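Local structure of KLLA0C04147p (Kluyveromyces lactis, 5H2A) at residues 21-26 against 64-69; 86-91 against 112-117; 174-179 against 183-188. The protein probably binds and transfers sterols as a member of the OSBP family, with this chain forming its N-terminal ankyrin-repeat domain. One frame throughout, in Å; residues are numbered along the deposited sequence.

Contact 1: 21-26 against 64-69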
# COMPACT_ATOMS: atom_id res chain seq x y z
N ASP A 21 24.97 -7.47 -17.10
CA ASP A 21 26.07 -8.42 -17.06
C ASP A 21 26.38 -8.79 -15.62
O ASP A 21 26.55 -9.97 -15.28
CB ASP A 21 27.30 -7.84 -17.74
CG ASP A 21 28.48 -8.78 -17.64
OD1 ASP A 21 28.54 -9.72 -18.45
OD2 ASP A 21 29.32 -8.58 -16.75
N CYS A 22 26.41 -7.79 -14.74
CA CYS A 22 26.65 -8.05 -13.32
C CYS A 22 25.53 -8.90 -12.72
O CYS A 22 25.79 -9.88 -12.00
CB CYS A 22 26.79 -6.71 -12.59
SG CYS A 22 27.27 -6.87 -10.86
N LEU A 23 24.28 -8.52 -12.97
CA LEU A 23 23.16 -9.26 -12.37
C LEU A 23 23.10 -10.72 -12.82
O LEU A 23 22.59 -11.57 -12.09
CB LEU A 23 21.85 -8.56 -12.70
CG LEU A 23 21.70 -7.16 -12.06
CD1 LEU A 23 20.37 -6.54 -12.51
CD2 LEU A 23 21.73 -7.29 -10.54
N ARG A 24 23.59 -11.02 -14.03
CA ARG A 24 23.54 -12.39 -14.54
C ARG A 24 24.61 -13.30 -13.97
O ARG A 24 24.41 -14.51 -13.87
CB ARG A 24 23.69 -12.38 -16.07
CG ARG A 24 22.43 -12.04 -16.82
CD ARG A 24 22.56 -12.38 -18.32
NE ARG A 24 21.24 -12.38 -18.95
CZ ARG A 24 20.73 -11.34 -19.58
NH1 ARG A 24 21.44 -10.22 -19.69
NH2 ARG A 24 19.51 -11.41 -20.11
N GLN A 25 25.76 -12.74 -13.59
CA GLN A 25 26.97 -13.51 -13.32
C GLN A 25 27.55 -13.29 -11.94
O GLN A 25 28.34 -14.13 -11.48
CB GLN A 25 28.07 -13.15 -14.35
CG GLN A 25 27.71 -13.43 -15.80
CD GLN A 25 27.45 -14.90 -16.05
OE1 GLN A 25 28.34 -15.74 -15.90
NE2 GLN A 25 26.22 -15.22 -16.45
N SER A 26 27.23 -12.19 -11.28
CA SER A 26 27.97 -11.74 -10.11
C SER A 26 27.12 -11.84 -8.84
O SER A 26 25.93 -12.16 -8.88
CB SER A 26 28.47 -10.31 -10.33
OG SER A 26 29.34 -10.29 -11.45
N ALA A 64 17.97 -16.41 -7.37
CA ALA A 64 17.18 -16.00 -6.22
C ALA A 64 18.07 -15.57 -5.06
O ALA A 64 17.67 -14.71 -4.27
CB ALA A 64 16.24 -17.14 -5.81
N SER A 65 19.28 -16.13 -4.94
CA SER A 65 20.14 -15.73 -3.83
C SER A 65 20.51 -14.25 -3.92
O SER A 65 20.56 -13.55 -2.90
CB SER A 65 21.40 -16.59 -3.81
OG SER A 65 22.13 -16.46 -5.03
N LEU A 66 20.79 -13.76 -5.13
CA LEU A 66 21.12 -12.35 -5.28
C LEU A 66 19.89 -11.47 -5.07
O LEU A 66 19.99 -10.40 -4.46
CB LEU A 66 21.74 -12.10 -6.66
CG LEU A 66 22.06 -10.65 -7.03
CD1 LEU A 66 22.97 -9.97 -6.00
CD2 LEU A 66 22.71 -10.62 -8.40
N ILE A 67 18.73 -11.91 -5.57
CA ILE A 67 17.49 -11.18 -5.32
C ILE A 67 17.24 -11.04 -3.83
O ILE A 67 16.92 -9.95 -3.34
CB ILE A 67 16.32 -11.87 -6.04
CG1 ILE A 67 16.48 -11.73 -7.55
CG2 ILE A 67 14.97 -11.27 -5.56
CD1 ILE A 67 15.62 -12.71 -8.34
N LYS A 68 17.43 -12.12 -3.07
CA LYS A 68 17.24 -12.04 -1.62
C LYS A 68 18.16 -11.03 -0.97
O LYS A 68 17.75 -10.28 -0.07
CB LYS A 68 17.46 -13.41 -0.97
CG LYS A 68 16.31 -14.36 -1.19
CD LYS A 68 16.71 -15.79 -0.83
CE LYS A 68 15.63 -16.78 -1.20
NZ LYS A 68 16.02 -18.16 -0.77
N ASP A 69 19.42 -11.00 -1.39
CA ASP A 69 20.37 -10.05 -0.83
C ASP A 69 19.96 -8.61 -1.14
O ASP A 69 20.08 -7.72 -0.29
CB ASP A 69 21.78 -10.32 -1.39
CG ASP A 69 22.44 -11.54 -0.75
OD1 ASP A 69 22.06 -11.92 0.37
OD2 ASP A 69 23.36 -12.13 -1.39
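Leu66 lays its CD2 methyl on the C-terminal end of helix 12-25, against two carbonyl oxygens and one leucine methyl. CD2 of Leu66 lies 3.6 Å from Ser26 O and 3.8 Å from Leu23 O, while the same methyl meets Leu23 CD2 at 4.1 Å. CG of Leu66 stands anti to its backbone N (chi1 176°), which carries the branch out from helix 64-74 toward helix 12-25. Leu23 reaches across with CD2, and the two side chains cross at about a right angle. The contact joins two helices of the all-helical ankyrin domain where the first of them is finishing: Ser26 has already left helical geometry, and Cys22 O receives both Ser26 N at 2.8 Å and Gln25 N at 3.3 Å. Leu23 O has its hydrogen bond from Ser62 OG, just ahead of helix 64-74; Leu66 CD2 only packs beside it. Phe28 and Leu31 of helix 28-38 pack on Leu66 and Leu23 respectively, and Tyr57 and Val61 of helix 54-61 touch Leu23. Both leucines are buried, and their CA atoms are 8.0 Å apart.

Contact 2: 86-91 against 112-117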
# COMPACT_ATOMS: atom_id res chain seq x y z
N ILE A 86 15.94 0.77 -2.69
CA ILE A 86 15.06 0.46 -3.81
C ILE A 86 13.65 0.30 -3.27
O ILE A 86 13.44 -0.36 -2.24
CB ILE A 86 15.50 -0.82 -4.55
CG1 ILE A 86 16.78 -0.55 -5.35
CG2 ILE A 86 14.39 -1.30 -5.51
CD1 ILE A 86 17.30 -1.76 -6.07
N ASP A 87 12.69 0.90 -3.97
CA ASP A 87 11.28 0.77 -3.65
C ASP A 87 10.77 -0.56 -4.22
O ASP A 87 10.71 -0.74 -5.44
CB ASP A 87 10.52 1.96 -4.22
CG ASP A 87 9.03 1.87 -4.03
OD1 ASP A 87 8.54 0.94 -3.35
OD2 ASP A 87 8.34 2.75 -4.56
N VAL A 88 10.40 -1.48 -3.33
CA VAL A 88 9.98 -2.81 -3.75
C VAL A 88 8.70 -2.76 -4.59
O VAL A 88 8.38 -3.72 -5.30
CB VAL A 88 9.84 -3.71 -2.50
CG1 VAL A 88 8.65 -3.28 -1.63
CG2 VAL A 88 9.73 -5.17 -2.89
N ASN A 89 7.97 -1.64 -4.55
CA ASN A 89 6.77 -1.46 -5.36
C ASN A 89 6.98 -0.51 -6.54
O ASN A 89 5.99 -0.03 -7.11
CB ASN A 89 5.63 -0.93 -4.48
CG ASN A 89 5.36 -1.82 -3.32
OD1 ASN A 89 5.16 -3.03 -3.50
ND2 ASN A 89 5.34 -1.25 -2.10
N LYS A 90 8.23 -0.19 -6.88
CA LYS A 90 8.52 0.62 -8.07
C LYS A 90 7.86 0.07 -9.33
O LYS A 90 7.98 -1.12 -9.65
CB LYS A 90 10.04 0.70 -8.26
CG LYS A 90 10.50 1.37 -9.57
CD LYS A 90 10.14 2.86 -9.61
CE LYS A 90 10.61 3.48 -10.94
NZ LYS A 90 10.21 4.91 -11.05
N GLN A 91 7.20 0.94 -10.09
CA GLN A 91 6.62 0.54 -11.37
C GLN A 91 7.53 0.96 -12.51
O GLN A 91 8.02 2.10 -12.54
CB GLN A 91 5.24 1.16 -11.54
CG GLN A 91 4.18 0.61 -10.60
CD GLN A 91 2.87 1.32 -10.79
OE1 GLN A 91 2.65 2.38 -10.20
NE2 GLN A 91 2.00 0.78 -11.64
N THR A 112 7.44 -15.64 -3.31
CA THR A 112 7.35 -15.81 -1.87
C THR A 112 8.15 -14.75 -1.12
O THR A 112 7.66 -14.17 -0.14
CB THR A 112 7.82 -17.21 -1.49
OG1 THR A 112 6.90 -18.17 -2.04
CG2 THR A 112 7.88 -17.38 0.02
N VAL A 113 9.39 -14.50 -1.54
CA VAL A 113 10.21 -13.46 -0.90
C VAL A 113 9.51 -12.11 -0.95
O VAL A 113 9.46 -11.36 0.03
CB VAL A 113 11.60 -13.39 -1.57
CG1 VAL A 113 12.38 -12.15 -1.10
CG2 VAL A 113 12.40 -14.67 -1.28
N LEU A 114 8.98 -11.75 -2.12
CA LEU A 114 8.34 -10.45 -2.26
C LEU A 114 7.03 -10.36 -1.48
O LEU A 114 6.76 -9.35 -0.82
CB LEU A 114 8.12 -10.16 -3.75
CG LEU A 114 9.39 -9.92 -4.58
CD1 LEU A 114 9.02 -9.78 -6.06
CD2 LEU A 114 10.08 -8.66 -4.12
N MET A 115 6.19 -11.41 -1.54
CA MET A 115 4.93 -11.39 -0.78
C MET A 115 5.18 -11.31 0.72
O MET A 115 4.33 -10.80 1.47
CB MET A 115 4.08 -12.65 -1.04
CG MET A 115 3.49 -12.80 -2.47
SD MET A 115 2.25 -11.57 -2.85
CE MET A 115 0.83 -12.09 -1.86
N ASN A 116 6.32 -11.82 1.18
CA ASN A 116 6.69 -11.72 2.60
C ASN A 116 7.28 -10.38 2.99
O ASN A 116 7.50 -10.15 4.18
CB ASN A 116 7.66 -12.85 2.96
CG ASN A 116 6.95 -14.18 3.13
OD1 ASN A 116 5.74 -14.22 3.35
ND2 ASN A 116 7.70 -15.27 3.02
N HIS A 117 7.55 -9.50 2.04
CA HIS A 117 8.08 -8.18 2.37
C HIS A 117 7.00 -7.36 3.08
O HIS A 117 5.91 -7.18 2.53
CB HIS A 117 8.53 -7.45 1.10
CG HIS A 117 9.39 -6.25 1.37
ND1 HIS A 117 8.92 -5.11 1.98
CD2 HIS A 117 10.70 -6.02 1.09
CE1 HIS A 117 9.90 -4.23 2.07
NE2 HIS A 117 10.98 -4.75 1.53
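In the ankyrin-repeat array, Val88, in the loop leading toward helix 98-104, packs against Leu114 of helix 108-115, which belongs to the predicted repeat, and His117 in the turn that follows. Its two methyls divide the work. CG1 sits 4.0 Å from the centroid of the His117 ring and 10° off the ring normal, a CH-pi contact over the centre of one face. CG2, anti to the backbone N of Val88, lies 3.7 Å from Leu114 CD2, the two side chains sliding past each other in opposite directions. The loop is shaped by a type I turn from Asp87 to Lys90, closed by Lys90 N to Asp87 O at 2.9 Å. An Asx turn is laid over it: Asn89 N donates to Asp87 OD1 at 2.9 Å, meeting the oxygen from above the carboxylate plane. Both ring nitrogens of His117 are engaged elsewhere, NE2 with Thr75 OG1 and ND1 with Asp119 N. As ND1 receives the Asp119 amide proton, any ring proton would sit on NE2, consistent with a neutral imidazole. With both nitrogens bonded in this way, the ring's rotation is fixed and its pi face is presented to Val88 CG1.

Contact 3: 174-179 against 183-188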
# COMPACT_ATOMS: atom_id res chain seq x y z
N SER A 174 -1.39 4.44 11.33
CA SER A 174 -0.28 3.63 10.84
C SER A 174 -0.78 2.53 9.90
O SER A 174 -0.19 2.29 8.84
CB SER A 174 0.48 3.02 12.02
OG SER A 174 1.56 2.24 11.57
N ILE A 175 -1.88 1.87 10.27
CA ILE A 175 -2.45 0.83 9.41
C ILE A 175 -2.80 1.40 8.04
O ILE A 175 -2.46 0.82 7.00
CB ILE A 175 -3.67 0.18 10.08
CG1 ILE A 175 -3.21 -0.63 11.31
CG2 ILE A 175 -4.39 -0.72 9.12
CD1 ILE A 175 -4.37 -1.14 12.18
N LEU A 176 -3.48 2.54 8.01
CA LEU A 176 -3.91 3.06 6.72
C LEU A 176 -2.81 3.82 5.98
O LEU A 176 -3.02 4.20 4.83
CB LEU A 176 -5.15 3.96 6.88
CG LEU A 176 -6.45 3.22 7.21
CD1 LEU A 176 -7.63 4.15 6.98
CD2 LEU A 176 -6.61 1.95 6.38
N SER A 177 -1.63 4.01 6.60
CA SER A 177 -0.53 4.63 5.87
C SER A 177 0.09 3.68 4.84
O SER A 177 0.84 4.14 3.97
CB SER A 177 0.54 5.13 6.85
OG SER A 177 1.21 4.05 7.49
N ASN A 178 -0.19 2.38 4.93
CA ASN A 178 0.22 1.41 3.91
C ASN A 178 -0.85 1.37 2.84
O ASN A 178 -1.98 0.94 3.12
CB ASN A 178 0.40 0.03 4.55
CG ASN A 178 0.85 -1.04 3.56
OD1 ASN A 178 0.77 -0.88 2.34
ND2 ASN A 178 1.31 -2.16 4.09
N PRO A 179 -0.56 1.80 1.60
CA PRO A 179 -1.60 1.80 0.55
C PRO A 179 -2.21 0.43 0.31
O PRO A 179 -3.37 0.34 -0.11
CB PRO A 179 -0.84 2.28 -0.71
CG PRO A 179 0.36 2.98 -0.19
CD PRO A 179 0.73 2.30 1.10
N GLU A 183 -6.51 -0.63 0.40
CA GLU A 183 -7.26 -1.43 -0.57
C GLU A 183 -7.87 -2.69 0.06
O GLU A 183 -8.99 -3.09 -0.31
CB GLU A 183 -6.35 -1.84 -1.73
CG GLU A 183 -5.98 -0.72 -2.68
CD GLU A 183 -7.21 0.06 -3.12
OE1 GLU A 183 -8.19 -0.58 -3.54
OE2 GLU A 183 -7.18 1.31 -3.02
N LEU A 184 -7.16 -3.34 0.97
CA LEU A 184 -7.59 -4.65 1.46
C LEU A 184 -8.50 -4.59 2.68
O LEU A 184 -9.07 -5.62 3.07
CB LEU A 184 -6.36 -5.51 1.78
CG LEU A 184 -5.54 -5.84 0.52
CD1 LEU A 184 -4.36 -6.74 0.86
CD2 LEU A 184 -6.42 -6.47 -0.54
N LEU A 185 -8.64 -3.43 3.30
CA LEU A 185 -9.57 -3.25 4.42
C LEU A 185 -10.84 -2.57 3.91
O LEU A 185 -10.79 -1.72 3.02
CB LEU A 185 -8.93 -2.41 5.51
CG LEU A 185 -7.75 -3.03 6.26
CD1 LEU A 185 -7.05 -1.95 7.08
CD2 LEU A 185 -8.24 -4.16 7.19
N ASP A 186 -11.97 -2.96 4.48
CA ASP A 186 -13.27 -2.39 4.13
C ASP A 186 -13.82 -1.79 5.42
O ASP A 186 -14.41 -2.50 6.24
CB ASP A 186 -14.21 -3.45 3.56
CG ASP A 186 -15.55 -2.88 3.14
OD1 ASP A 186 -15.80 -1.67 3.34
OD2 ASP A 186 -16.37 -3.65 2.60
N ILE A 187 -13.63 -0.48 5.61
CA ILE A 187 -14.12 0.15 6.83
C ILE A 187 -15.64 0.13 6.90
O ILE A 187 -16.21 0.37 7.97
CB ILE A 187 -13.54 1.59 6.93
CG1 ILE A 187 -13.60 2.11 8.37
CG2 ILE A 187 -14.26 2.54 5.97
CD1 ILE A 187 -12.87 3.45 8.51
N ASN A 188 -16.32 -0.21 5.80
CA ASN A 188 -17.77 -0.29 5.78
C ASN A 188 -18.30 -1.71 5.86
O ASN A 188 -19.49 -1.94 5.62
CB ASN A 188 -18.30 0.42 4.53
CG ASN A 188 -17.99 1.91 4.56
OD1 ASN A 188 -18.46 2.62 5.45
ND2 ASN A 188 -17.16 2.37 3.64
O HOH W 1 -4.11 2.09 -2.09
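Pro179 O is gripped twice: a water donates to it at 2.7 Å, and Glu183 N reaches it more weakly at 3.3 Å with an N-H...O angle of 147°. The same water also donates, weakly, to Glu183 OE2. A bend at chi2 (-49°) brings OE2 of the glutamate within range of this water. Glu183 CG packs 3.8 Å from Pro179 O. The backbone pair is an i to i+4 bond of the short helix 179-184, whose N-cap is Asn178, its OD1 accepting from Arg180 N. This helix follows almost directly on helix 169-176, a tight helix-to-helix junction within the ankyrin-repeat domain. Leu185, the first residue past the short helix, folds back over the end of the earlier one. Its CD1 lies 3.6 Å from Ile175 CG2, the two side chains crossing near a right angle, and 4.0 Å from Leu176 CD2. At the end of helix 169-176, Ser174 O accepts from both Ser177 OG at 2.6 Å and Ser177 N at 3.2 Å, from one face of the carbonyl plane. Trp213 of helix 208-215 touches both Leu176 and Ile187.

Overall arrangement
The three contacts follow one another along the chain, each closing before the next opens. Contacts 1 and 2 are neighbours, with centres 16 Å apart, and they touch where Lys68 CE packs on Val113 CG2 at 3.9 Å, so helix 64-74 bridges the two. Contact 3 lies 18 Å from contact 2 and 34 Å from contact 1, centre to centre, touching neither; Asn121 and Cys123 pack against its short helix. Contacts 2 and 3 share a local pattern: Asp87-Val88-Asn89 and Asp186-Ile187-Asn188 each form an Asx turn around an aliphatic residue, Val88 packing on segment 112-117 and Ile187 on Trp213 and Ile214 of helix 208-215.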